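SsDNA binding protein (Aeropyrum pernix, PDB 4PSN) binds single-stranded DNA, probably by entrapping it in a tunnel system formed between the subunits of its tetrameric assembly. Local coordinates at residues 72-77 against 88-93; 16-21 against 49-54; 24-29 against 42-47; 36-41 against 81-86. One frame throughout, in Å; residues are numbered along the deposited sequence.

Contact 1 (72-77 against 88-93)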
loop_
_atom_site.group_PDB
_atom_site.type_symbol
_atom_site.label_atom_id
_atom_site.label_comp_id
_atom_site.label_asym_id
_atom_site.label_seq_id
_atom_site.Cartn_x
_atom_site.Cartn_y
_atom_site.Cartn_z
ATOM N N ILE C 72 2.567 -14.484 4.274
ATOM C CA ILE C 72 3.757 -15.181 4.742
ATOM C C ILE C 72 4.601 -14.249 5.569
ATOM O O ILE C 72 4.691 -13.063 5.284
ATOM C CB ILE C 72 4.622 -15.671 3.535
ATOM C CG1 ILE C 72 3.789 -16.576 2.631
ATOM C CG2 ILE C 72 5.869 -16.400 4.017
ATOM C CD1 ILE C 72 4.455 -16.939 1.347
ATOM N N GLN C 73 5.207 -14.786 6.612
ATOM C CA GLN C 73 6.123 -14.003 7.401
ATOM C C GLN C 73 7.194 -14.928 7.929
ATOM O O GLN C 73 6.939 -16.108 8.205
ATOM C CB GLN C 73 5.397 -13.259 8.531
ATOM C CG GLN C 73 4.851 -14.122 9.636
ATOM C CD GLN C 73 4.454 -13.292 10.853
ATOM O OE1 GLN C 73 3.530 -12.478 10.780
ATOM N NE2 GLN C 73 5.175 -13.475 11.972
ATOM N N ILE C 74 8.409 -14.408 8.020
ATOM C CA ILE C 74 9.513 -15.171 8.584
ATOM C C ILE C 74 10.549 -14.186 9.095
ATOM O O ILE C 74 10.779 -13.156 8.470
ATOM C CB ILE C 74 10.129 -16.096 7.523
ATOM C CG1 ILE C 74 11.230 -16.971 8.121
ATOM C CG2 ILE C 74 10.644 -15.280 6.328
ATOM C CD1 ILE C 74 11.790 -17.976 7.080
ATOM N N ASP C 75 11.136 -14.472 10.249
ATOM C CA ASP C 75 12.144 -13.581 10.811
ATOM C C ASP C 75 13.488 -13.831 10.133
ATOM O O ASP C 75 13.733 -14.920 9.599
ATOM C CB ASP C 75 12.292 -13.792 12.327
ATOM C CG ASP C 75 11.042 -13.376 13.120
ATOM O OD1 ASP C 75 10.112 -12.756 12.555
ATOM O OD2 ASP C 75 11.009 -13.669 14.334
ATOM N N TYR C 76 14.365 -12.828 10.159
ATOM C CA TYR C 76 15.722 -13.007 9.638
ATOM C C TYR C 76 16.744 -12.169 10.382
ATOM O O TYR C 76 16.417 -11.152 11.009
ATOM C CB TYR C 76 15.813 -12.717 8.128
ATOM C CG TYR C 76 15.531 -11.280 7.763
ATOM C CD1 TYR C 76 16.551 -10.342 7.711
ATOM C CD2 TYR C 76 14.241 -10.860 7.470
ATOM C CE1 TYR C 76 16.293 -9.025 7.382
ATOM C CE2 TYR C 76 13.976 -9.545 7.128
ATOM C CZ TYR C 76 15.006 -8.630 7.092
ATOM O OH TYR C 76 14.744 -7.322 6.763
ATOM N N GLU C 77 17.986 -12.619 10.295
ATOM C CA GLU C 77 19.100 -12.001 10.972
ATOM C C GLU C 77 20.112 -11.576 9.923
ATOM O O GLU C 77 20.500 -12.357 9.055
ATOM C CB GLU C 77 19.727 -13.003 11.940
ATOM C CG GLU C 77 20.993 -12.536 12.634
ATOM C CD GLU C 77 21.517 -13.563 13.634
ATOM O OE1 GLU C 77 21.291 -14.777 13.421
ATOM O OE2 GLU C 77 22.142 -13.157 14.638
ATOM N N SER C 88 12.107 -21.515 12.069
ATOM C CA SER C 88 11.216 -21.771 13.201
ATOM C C SER C 88 10.216 -20.623 13.396
ATOM O O SER C 88 9.276 -20.735 14.183
ATOM C CB SER C 88 12.003 -22.011 14.496
ATOM O OG SER C 88 12.476 -20.793 15.052
ATOM N N THR C 89 10.408 -19.521 12.675
ATOM C CA THR C 89 9.471 -18.404 12.784
ATOM C C THR C 89 8.612 -18.272 11.542
ATOM O O THR C 89 7.859 -17.312 11.394
ATOM C CB THR C 89 10.198 -17.075 12.997
ATOM O OG1 THR C 89 10.948 -16.760 11.819
ATOM C CG2 THR C 89 11.140 -17.172 14.205
ATOM N N LEU C 90 8.732 -19.231 10.639
ATOM C CA LEU C 90 7.967 -19.174 9.407
ATOM C C LEU C 90 6.489 -19.365 9.720
ATOM O O LEU C 90 6.109 -20.303 10.411
ATOM C CB LEU C 90 8.443 -20.244 8.420
ATOM C CG LEU C 90 7.573 -20.365 7.171
ATOM C CD1 LEU C 90 7.630 -19.086 6.352
ATOM C CD2 LEU C 90 8.001 -21.575 6.334
ATOM N N ARG C 91 5.655 -18.467 9.213
ATOM C CA ARG C 91 4.221 -18.595 9.395
ATOM C C ARG C 91 3.560 -18.375 8.057
ATOM O O ARG C 91 3.863 -17.411 7.363
ATOM C CB ARG C 91 3.710 -17.576 10.413
ATOM C CG ARG C 91 2.201 -17.574 10.560
ATOM C CD ARG C 91 1.698 -16.291 11.224
ATOM N NE ARG C 91 2.151 -16.166 12.607
ATOM C CZ ARG C 91 1.954 -15.090 13.364
ATOM N NH1 ARG C 91 1.313 -14.035 12.871
ATOM N NH2 ARG C 91 2.402 -15.069 14.614
ATOM N N VAL C 92 2.668 -19.282 7.679
ATOM C CA VAL C 92 1.976 -19.153 6.408
ATOM C C VAL C 92 0.483 -19.251 6.662
ATOM O O VAL C 92 0.036 -20.078 7.449
ATOM C CB VAL C 92 2.434 -20.229 5.396
ATOM C CG1 VAL C 92 1.532 -20.224 4.168
ATOM C CG2 VAL C 92 3.891 -20.001 4.978
ATOM N N GLU C 93 -0.278 -18.361 6.039
ATOM C CA GLU C 93 -1.727 -18.440 6.074
ATOM C C GLU C 93 -2.213 -18.660 4.653
ATOM O O GLU C 93 -1.599 -18.192 3.700
ATOM C CB GLU C 93 -2.329 -17.164 6.658
ATOM C CG GLU C 93 -2.028 -16.969 8.147
ATOM C CD GLU C 93 -2.178 -15.518 8.579
ATOM O OE1 GLU C 93 -1.214 -14.738 8.390
ATOM O OE2 GLU C 93 -3.264 -15.153 9.091
HETATM O O HOH W 1 7.855 -14.588 11.880
#

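Contact 2 (16-21 against 49-54)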
loop_
_atom_site.group_PDB
_atom_site.type_symbol
_atom_site.label_atom_id
_atom_site.label_comp_id
_atom_site.label_asym_id
_atom_site.label_seq_id
_atom_site.Cartn_x
_atom_site.Cartn_y
_atom_site.Cartn_z
ATOM N N GLY C 16 1.669 -14.498 -7.025
ATOM C CA GLY C 16 2.527 -13.336 -6.954
ATOM C C GLY C 16 3.400 -13.294 -5.730
ATOM O O GLY C 16 4.032 -12.268 -5.460
ATOM N N TYR C 17 3.438 -14.392 -4.983
ATOM C CA TYR C 17 4.163 -14.394 -3.716
ATOM C C TYR C 17 5.663 -14.144 -3.915
ATOM O O TYR C 17 6.272 -13.436 -3.117
ATOM C CB TYR C 17 3.933 -15.694 -2.911
ATOM C CG TYR C 17 4.819 -16.836 -3.366
ATOM C CD1 TYR C 17 6.142 -16.930 -2.934
ATOM C CD2 TYR C 17 4.341 -17.813 -4.236
ATOM C CE1 TYR C 17 6.960 -17.945 -3.366
ATOM C CE2 TYR C 17 5.155 -18.838 -4.671
ATOM C CZ TYR C 17 6.461 -18.899 -4.230
ATOM O OH TYR C 17 7.278 -19.918 -4.642
ATOM N N ALA C 18 6.264 -14.708 -4.968
ATOM C CA ALA C 18 7.719 -14.618 -5.099
ATOM C C ALA C 18 8.185 -13.166 -5.254
ATOM O O ALA C 18 9.150 -12.733 -4.611
ATOM C CB ALA C 18 8.246 -15.491 -6.248
ATOM N N ASP C 19 7.492 -12.415 -6.101
ATOM C CA ASP C 19 7.864 -11.031 -6.319
ATOM C C ASP C 19 7.533 -10.143 -5.122
ATOM O O ASP C 19 8.222 -9.167 -4.881
ATOM C CB ASP C 19 7.253 -10.492 -7.618
ATOM C CG ASP C 19 7.980 -11.022 -8.862
ATOM O OD1 ASP C 19 9.047 -11.660 -8.693
ATOM O OD2 ASP C 19 7.483 -10.812 -9.987
ATOM N N LYS C 20 6.496 -10.492 -4.360
ATOM C CA LYS C 20 6.194 -9.745 -3.142
ATOM C C LYS C 20 7.321 -9.964 -2.143
ATOM O O LYS C 20 7.827 -9.023 -1.527
ATOM C CB LYS C 20 4.851 -10.195 -2.551
ATOM C CG LYS C 20 4.346 -9.336 -1.393
ATOM C CD LYS C 20 4.357 -7.855 -1.758
ATOM C CE LYS C 20 3.317 -7.042 -1.001
ATOM N NZ LYS C 20 2.034 -6.968 -1.771
ATOM N N VAL C 21 7.716 -11.223 -1.990
ATOM C CA VAL C 21 8.808 -11.581 -1.099
ATOM C C VAL C 21 10.084 -10.820 -1.473
ATOM O O VAL C 21 10.724 -10.218 -0.623
ATOM C CB VAL C 21 9.060 -13.109 -1.114
ATOM C CG1 VAL C 21 10.416 -13.435 -0.517
ATOM C CG2 VAL C 21 7.950 -13.829 -0.341
ATOM N N ASN C 49 16.448 -17.917 -2.777
ATOM C CA ASN C 49 16.463 -19.122 -1.948
ATOM C C ASN C 49 15.195 -19.291 -1.117
ATOM O O ASN C 49 14.642 -20.392 -1.025
ATOM C CB ASN C 49 17.664 -19.106 -0.994
ATOM C CG ASN C 49 18.989 -19.271 -1.716
ATOM O OD1 ASN C 49 19.031 -19.747 -2.854
ATOM N ND2 ASN C 49 20.081 -18.878 -1.059
ATOM N N LEU C 50 14.744 -18.216 -0.475
ATOM C CA LEU C 50 13.509 -18.308 0.285
ATOM C C LEU C 50 12.382 -18.686 -0.669
ATOM O O LEU C 50 11.572 -19.554 -0.368
ATOM C CB LEU C 50 13.196 -16.991 1.001
ATOM C CG LEU C 50 11.914 -16.956 1.843
ATOM C CD1 LEU C 50 11.917 -18.078 2.866
ATOM C CD2 LEU C 50 11.744 -15.574 2.530
ATOM N N ASN C 51 12.336 -18.042 -1.833
ATOM C CA ASN C 51 11.256 -18.305 -2.773
ATOM C C ASN C 51 11.259 -19.756 -3.230
ATOM O O ASN C 51 10.201 -20.354 -3.428
ATOM C CB ASN C 51 11.318 -17.345 -3.956
ATOM C CG ASN C 51 10.716 -15.990 -3.618
ATOM O OD1 ASN C 51 9.850 -15.901 -2.750
ATOM N ND2 ASN C 51 11.173 -14.937 -4.290
ATOM N N ARG C 52 12.454 -20.323 -3.369
ATOM C CA ARG C 52 12.590 -21.707 -3.825
ATOM C C ARG C 52 11.935 -22.634 -2.817
ATOM O O ARG C 52 11.172 -23.545 -3.174
ATOM C CB ARG C 52 14.070 -22.056 -4.007
ATOM C CG ARG C 52 14.336 -23.408 -4.656
ATOM C CD ARG C 52 14.404 -24.521 -3.647
ATOM N NE ARG C 52 14.709 -25.799 -4.292
ATOM C CZ ARG C 52 13.793 -26.598 -4.835
ATOM N NH1 ARG C 52 14.160 -27.743 -5.407
ATOM N NH2 ARG C 52 12.507 -26.253 -4.800
ATOM N N VAL C 53 12.225 -22.386 -1.546
ATOM C CA VAL C 53 11.654 -23.165 -0.460
ATOM C C VAL C 53 10.143 -22.989 -0.363
ATOM O O VAL C 53 9.402 -23.960 -0.176
ATOM C CB VAL C 53 12.302 -22.758 0.861
ATOM C CG1 VAL C 53 11.456 -23.201 2.029
ATOM C CG2 VAL C 53 13.717 -23.330 0.931
ATOM N N LEU C 54 9.688 -21.745 -0.489
ATOM C CA LEU C 54 8.267 -21.449 -0.427
ATOM C C LEU C 54 7.530 -22.119 -1.570
ATOM O O LEU C 54 6.375 -22.520 -1.430
ATOM C CB LEU C 54 8.034 -19.938 -0.458
ATOM C CG LEU C 54 8.478 -19.221 0.822
ATOM C CD1 LEU C 54 8.299 -17.713 0.676
ATOM C CD2 LEU C 54 7.684 -19.744 2.022
#

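Contact 3 (24-29 against 42-47)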
loop_
_atom_site.group_PDB
_atom_site.type_symbol
_atom_site.label_atom_id
_atom_site.label_comp_id
_atom_site.label_asym_id
_atom_site.label_seq_id
_atom_site.Cartn_x
_atom_site.Cartn_y
_atom_site.Cartn_z
ATOM N N VAL C 24 9.683 -6.842 -0.884
ATOM C CA VAL C 24 9.694 -6.484 0.525
ATOM C C VAL C 24 11.108 -6.619 1.120
ATOM O O VAL C 24 11.547 -5.774 1.904
ATOM C CB VAL C 24 8.679 -7.334 1.327
ATOM C CG1 VAL C 24 8.853 -7.121 2.830
ATOM C CG2 VAL C 24 7.236 -7.022 0.883
ATOM N N LEU C 25 11.825 -7.676 0.749
ATOM C CA LEU C 25 13.167 -7.883 1.295
ATOM C C LEU C 25 14.102 -6.769 0.836
ATOM O O LEU C 25 14.907 -6.254 1.614
ATOM C CB LEU C 25 13.734 -9.234 0.880
ATOM C CG LEU C 25 15.037 -9.589 1.591
ATOM C CD1 LEU C 25 14.781 -9.678 3.093
ATOM C CD2 LEU C 25 15.594 -10.911 1.075
ATOM N N PHE C 26 13.991 -6.399 -0.434
ATOM C CA PHE C 26 14.795 -5.307 -0.949
ATOM C C PHE C 26 14.462 -3.986 -0.253
ATOM O O PHE C 26 15.358 -3.215 0.061
ATOM C CB PHE C 26 14.650 -5.184 -2.465
ATOM C CG PHE C 26 15.704 -5.935 -3.236
ATOM C CD1 PHE C 26 16.982 -5.403 -3.386
ATOM C CD2 PHE C 26 15.416 -7.165 -3.817
ATOM C CE1 PHE C 26 17.960 -6.090 -4.088
ATOM C CE2 PHE C 26 16.382 -7.856 -4.526
ATOM C CZ PHE C 26 17.666 -7.315 -4.660
ATOM N N ALA C 27 13.181 -3.729 -0.021
ATOM C CA ALA C 27 12.767 -2.492 0.644
ATOM C C ALA C 27 13.321 -2.425 2.062
ATOM O O ALA C 27 13.778 -1.370 2.506
ATOM C CB ALA C 27 11.257 -2.363 0.661
ATOM N N GLN C 28 13.291 -3.554 2.764
ATOM C CA GLN C 28 13.757 -3.608 4.142
ATOM C C GLN C 28 15.274 -3.518 4.262
ATOM O O GLN C 28 15.792 -3.086 5.286
ATOM C CB GLN C 28 13.263 -4.887 4.835
ATOM C CG GLN C 28 11.746 -4.942 5.056
ATOM C CD GLN C 28 11.349 -6.081 5.964
ATOM O OE1 GLN C 28 12.142 -6.981 6.222
ATOM N NE2 GLN C 28 10.125 -6.039 6.473
ATOM N N LEU C 29 15.984 -3.939 3.219
ATOM C CA LEU C 29 17.438 -4.019 3.275
ATOM C C LEU C 29 18.101 -2.967 2.381
ATOM O O LEU C 29 19.293 -3.050 2.081
ATOM C CB LEU C 29 17.897 -5.417 2.870
ATOM C CG LEU C 29 17.460 -6.541 3.821
ATOM C CD1 LEU C 29 17.995 -7.885 3.331
ATOM C CD2 LEU C 29 17.903 -6.265 5.267
ATOM N N ASP C 42 23.588 -10.339 -2.690
ATOM C CA ASP C 42 23.291 -10.975 -1.411
ATOM C C ASP C 42 21.792 -11.050 -1.193
ATOM O O ASP C 42 21.244 -12.111 -0.898
ATOM C CB ASP C 42 23.882 -10.157 -0.258
ATOM C CG ASP C 42 25.393 -10.228 -0.193
ATOM O OD1 ASP C 42 25.958 -11.295 -0.515
ATOM O OD2 ASP C 42 26.010 -9.214 0.199
ATOM N N VAL C 43 21.143 -9.899 -1.316
ATOM C CA VAL C 43 19.708 -9.797 -1.117
ATOM C C VAL C 43 18.926 -10.602 -2.162
ATOM O O VAL C 43 17.969 -11.287 -1.819
ATOM C CB VAL C 43 19.246 -8.319 -1.121
ATOM C CG1 VAL C 43 17.731 -8.217 -0.900
ATOM C CG2 VAL C 43 20.018 -7.512 -0.054
ATOM N N ALA C 44 19.336 -10.517 -3.430
ATOM C CA ALA C 44 18.650 -11.232 -4.507
ATOM C C ALA C 44 18.695 -12.737 -4.262
ATOM O O ALA C 44 17.714 -13.444 -4.497
ATOM C CB ALA C 44 19.261 -10.893 -5.872
HETATM N N MSE C 45 19.828 -13.224 -3.767
HETATM C CA MSE C 45 19.994 -14.655 -3.531
HETATM C C MSE C 45 19.225 -15.120 -2.319
HETATM O O MSE C 45 18.639 -16.208 -2.318
HETATM C CB MSE C 45 21.460 -15.008 -3.350
HETATM C CG MSE C 45 22.265 -14.956 -4.634
HETATM SE SE MSE C 45 24.146 -15.287 -4.215
HETATM C CE MSE C 45 23.888 -16.548 -2.741
ATOM N N ALA C 46 19.254 -14.308 -1.272
ATOM C CA ALA C 46 18.461 -14.598 -0.082
ATOM C C ALA C 46 16.984 -14.740 -0.445
ATOM O O ALA C 46 16.320 -15.703 -0.051
ATOM C CB ALA C 46 18.663 -13.506 0.977
ATOM N N ALA C 47 16.468 -13.783 -1.201
ATOM C CA ALA C 47 15.060 -13.810 -1.581
ATOM C C ALA C 47 14.768 -14.987 -2.511
ATOM O O ALA C 47 13.732 -15.651 -2.383
ATOM C CB ALA C 47 14.665 -12.512 -2.246
#

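Contact 4 (36-41 against 81-86)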
loop_
_atom_site.group_PDB
_atom_site.type_symbol
_atom_site.label_atom_id
_atom_site.label_comp_id
_atom_site.label_asym_id
_atom_site.label_seq_id
_atom_site.Cartn_x
_atom_site.Cartn_y
_atom_site.Cartn_z
ATOM N N GLY C 36 26.879 -0.583 2.097
ATOM C CA GLY C 36 27.953 -1.506 1.772
ATOM C C GLY C 36 27.955 -2.754 2.640
ATOM O O GLY C 36 28.771 -3.658 2.451
ATOM N N GLU C 37 27.032 -2.814 3.590
ATOM C CA GLU C 37 26.917 -3.972 4.471
ATOM C C GLU C 37 26.475 -5.226 3.707
ATOM O O GLU C 37 26.847 -6.349 4.059
ATOM C CB GLU C 37 25.930 -3.666 5.600
ATOM C CG GLU C 37 25.876 -4.719 6.689
ATOM C CD GLU C 37 25.019 -4.288 7.867
ATOM O OE1 GLU C 37 24.839 -5.098 8.804
ATOM O OE2 GLU C 37 24.528 -3.137 7.853
ATOM N N LEU C 38 25.660 -5.018 2.675
ATOM C CA LEU C 38 25.182 -6.088 1.807
ATOM C C LEU C 38 25.212 -5.624 0.360
ATOM O O LEU C 38 25.108 -4.430 0.080
ATOM C CB LEU C 38 23.742 -6.467 2.160
ATOM C CG LEU C 38 23.436 -7.166 3.487
ATOM C CD1 LEU C 38 21.932 -7.259 3.666
ATOM C CD2 LEU C 38 24.099 -8.551 3.573
ATOM N N SER C 39 25.331 -6.570 -0.564
ATOM C CA SER C 39 25.222 -6.250 -1.982
ATOM C C SER C 39 23.831 -6.604 -2.489
ATOM O O SER C 39 23.108 -7.386 -1.862
ATOM C CB SER C 39 26.250 -7.044 -2.776
ATOM O OG SER C 39 25.955 -8.425 -2.703
ATOM N N ASN C 40 23.461 -6.029 -3.628
ATOM C CA ASN C 40 22.226 -6.396 -4.288
ATOM C C ASN C 40 22.182 -7.904 -4.499
ATOM O O ASN C 40 21.130 -8.523 -4.363
ATOM C CB ASN C 40 22.083 -5.670 -5.622
ATOM C CG ASN C 40 21.730 -4.209 -5.453
ATOM O OD1 ASN C 40 20.842 -3.849 -4.670
ATOM N ND2 ASN C 40 22.420 -3.352 -6.194
ATOM N N LYS C 41 23.336 -8.489 -4.810
ATOM C CA LYS C 41 23.439 -9.921 -5.074
ATOM C C LYS C 41 23.055 -10.740 -3.847
ATOM O O LYS C 41 22.308 -11.715 -3.958
ATOM C CB LYS C 41 24.857 -10.286 -5.520
ATOM C CG LYS C 41 25.030 -11.744 -5.908
ATOM C CD LYS C 41 26.421 -11.995 -6.487
ATOM C CE LYS C 41 26.539 -13.401 -7.074
ATOM N NZ LYS C 41 27.838 -13.635 -7.779
ATOM N N SER C 81 27.515 -9.122 7.098
ATOM C CA SER C 81 27.250 -9.166 5.660
ATOM C C SER C 81 26.601 -10.481 5.241
ATOM O O SER C 81 26.753 -10.921 4.107
ATOM C CB SER C 81 28.543 -8.939 4.862
ATOM O OG SER C 81 29.086 -7.654 5.128
ATOM N N GLN C 82 25.879 -11.098 6.168
ATOM C CA GLN C 82 25.227 -12.373 5.912
ATOM C C GLN C 82 23.770 -12.392 6.389
ATOM O O GLN C 82 23.465 -12.024 7.527
ATOM C CB GLN C 82 26.014 -13.509 6.576
ATOM C CG GLN C 82 27.450 -13.637 6.079
ATOM C CD GLN C 82 28.234 -14.683 6.851
ATOM O OE1 GLN C 82 27.815 -15.107 7.927
ATOM N NE2 GLN C 82 29.370 -15.110 6.304
ATOM N N ILE C 83 22.886 -12.834 5.503
ATOM C CA ILE C 83 21.468 -12.952 5.795
ATOM C C ILE C 83 21.135 -14.398 6.151
ATOM O O ILE C 83 21.446 -15.312 5.388
ATOM C CB ILE C 83 20.631 -12.541 4.569
ATOM C CG1 ILE C 83 21.026 -11.141 4.106
ATOM C CG2 ILE C 83 19.149 -12.587 4.892
ATOM C CD1 ILE C 83 20.463 -10.755 2.754
ATOM N N GLN C 84 20.509 -14.606 7.304
ATOM C CA GLN C 84 20.038 -15.932 7.675
ATOM C C GLN C 84 18.569 -15.876 8.083
ATOM O O GLN C 84 18.192 -15.078 8.935
ATOM C CB GLN C 84 20.873 -16.497 8.829
ATOM C CG GLN C 84 22.384 -16.390 8.625
ATOM C CD GLN C 84 23.108 -15.871 9.865
ATOM O OE1 GLN C 84 23.442 -16.637 10.772
ATOM N NE2 GLN C 84 23.344 -14.558 9.908
ATOM N N PHE C 85 17.746 -16.721 7.471
ATOM C CA PHE C 85 16.342 -16.833 7.855
ATOM C C PHE C 85 16.171 -17.800 9.021
ATOM O O PHE C 85 16.878 -18.800 9.110
ATOM C CB PHE C 85 15.491 -17.304 6.670
ATOM C CG PHE C 85 15.425 -16.323 5.549
ATOM C CD1 PHE C 85 14.663 -15.174 5.663
ATOM C CD2 PHE C 85 16.118 -16.549 4.369
ATOM C CE1 PHE C 85 14.600 -14.260 4.633
ATOM C CE2 PHE C 85 16.063 -15.642 3.330
ATOM C CZ PHE C 85 15.305 -14.493 3.456
ATOM N N ASP C 86 15.239 -17.498 9.923
ATOM C CA ASP C 86 14.928 -18.422 11.002
ATOM C C ASP C 86 13.654 -19.173 10.674
ATOM O O ASP C 86 12.557 -18.659 10.863
ATOM C CB ASP C 86 14.771 -17.705 12.341
ATOM C CG ASP C 86 14.583 -18.682 13.499
ATOM O OD1 ASP C 86 14.204 -19.845 13.240
ATOM O OD2 ASP C 86 14.810 -18.291 14.665
#

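Contact 1 (72-77 against 88-93)
Strand 72-77 runs antiparallel to strand 90-93, which follows a corner at S88 and T89; Q73 and R91 are a hydrogen-bonded pair, Q73 N donating to R91 O at 3.0 Å and R91 N to Q73 O at 2.9 Å. The side chains of Q73 and R91 leave the same face of the sheet and run side by side. The guanidinium of R91 stacks on the amide of Q73, the two planes 23° apart. NE2 of Q73 lies over the centre of the guanidinium, 3.9 Å above its plane. D31 of a second subunit takes both groups, by a salt bridge to R91 NH1 and a hydrogen bond from Q73 NE2. An alanine at R91 would probably leave that D31 without its ionic mate and the Q73 amide without its stacking cover. T89 OG1 sits between its backbone N and carbonyl carbon (chi1 67°), where it accepts from D75 N at 2.8 Å; it also bonds to D86 O. A water accepts from Q73 NE2 and donates to D75 OD1 and T89 O; D75 OD1 also hydrogen-bonds to T6 OG1. On the other face, I72 CG2 meets L90 CD1 at 4.0 Å, and I72 CG1 lies 4.2 Å from V92 CG2. This is the antiparallel hairpin of strands 69-78 and 83-97, its apolar face packed by helix 40-61 and V107 of a third subunit, its Q73 and R91 face meeting the second.

Contact 2 (16-21 against 49-54)
V21 and L54 meet tip to tip, V21 CG2 lying 4.0 Å from L54 CD1. V21 CG1 reaches L50 CD2 at the same distance, and there the two side chains cross at about a right angle. L50 and L54 also pack on I74 and I72 of the sheet, which joins this apolar centre to the strands. Y17 comes in beside it, its ring atom CE1 3.7 Å from L54 CB. F55 and L58 also touch the Y17 side chain. Further out is N51, which reaches in between Y17 and V21 and points the opposite way to each. Its amide plane is turned 75° from the Y17 ring. N51 ND2 donates to A18 O at 3.0 Å, with the N-H...O angle at 141°, so the bond is bent. The donor also stands well off the carbonyl plane. N51 OD1 points into apolar surroundings, 3.3 Å from V21 CB, and is buried with no polar partner in the model. Across this contact the amide makes one hydrogen bond, through ND2. T170 of a third subunit packs on N51 as well. The short helical segments run at 151°, with their axes 9.8 Å apart. This is antiparallel helix-helix packing on one side of a beta sheet, with an asparagine side chain tied to the facing helix backbone.

Contact 3 (24-29 against 42-47)
V43 CG1 is anti to its backbone N (chi1 -180°), and this methyl meets the ring that the F26 side chain turns toward it. CG1 stands 3.6 Å from the centroid of the F26 ring and only 1° off the ring normal. This is a CH-pi contact over the middle of the face. F26 CZ extends past the valine to A44, 4.1 Å from its CB. The other methyl of V43, CG2, packs against L29 CD1 at 4.0 Å. L25 and V43 interleave, pointing opposite ways, with L25 CG 3.9 Å from V43 CG1. L25 CD2 reaches further, to A47 CB at 3.8 Å and A46 CB at 4.0 Å. V43 is therefore held by L25, F26 and L29 together, while the small alanines let the leucine lie close to the helix 42-47 backbone. The contact is apolar throughout. The segment axes run at 145°, 9.9 Å apart. Helix 17-28 ends here, and I33 of helix 30-34 packs on both F26 and V43. Toward the sheet, L25 and L29 touch Y76 of strand 69-78, and A46 rests on I83 and F85 of strand 83-97.

Contact 4 (36-41 against 81-86)
The loop leading into helix 40-61 meets the turn of the beta hairpin 69-78/83-97 and the first residues of strand 83-97. S81 and E37 make the polar link: S81 OG, anti to its own carbonyl carbon, is turned to E37 O and donates to it at 2.8 Å. The C=O...donor angle is 141°, and the hydroxyl stands 22° off the carbonyl plane. S81 CA adds a CA-H...O contact to E37 O at 3.3 Å, so one carbonyl receives two approaches from one residue.

Beside this bond lies the apolar part, carried by L38. One branch, CD1, packs against I83 CD1 at 3.9 Å. The other, L38 CD2, lies 3.6 Å from S81 C. A32, V78 and L29 also touch the L38 side chain, which is buried although the contact itself is at the surface. An alanine at L38 would probably open a gap between I83 and the S81 backbone, and I83 CD1 would lose a packing partner here. The L38 backbone is held as well, by a hydrogen bond with A32.

Just before E37, G36 has positive phi (93°) and closes helix 30-34 with a Schellman motif. Further along, S39 is the N-cap of helix 40-61: its side chain caps a backbone N of the first turn, and D42 OD2 accepts from S39 N in return, the reciprocal pattern of a capping box. M3 of a second subunit packs on E37. The contact fastens the short connection between helices 30-34 and 40-61, with its Schellman end and capped start, to the turn of a beta hairpin.

How the contacts relate
The four contacts build one helix-on-sheet unit in the N-terminal part of the chain. Contacts 2 and 3 follow one another along the same helix pair, 17-28 and 40-61, with centres about 11 Å apart. Contact 1 lies in the sheet these helices pack on, its centre about 12 Å from that of contact 2; I72 CD1 meets L54 CD1 at 4.0 Å. Y76 of strand 72-77 probably hydrogen-bonds through OH to Q28 OE1 of contact 3, at 2.7 Å. Contact 4 is closest to contact 3, about 8 Å between centres. Contacts 1 and 4 share strand 83-97. Contacts 1 and 3 touch a second and a third subunit, contact 2 the third, contact 4 the second. All lie by subunit interfaces, but this alone does not locate the DNA.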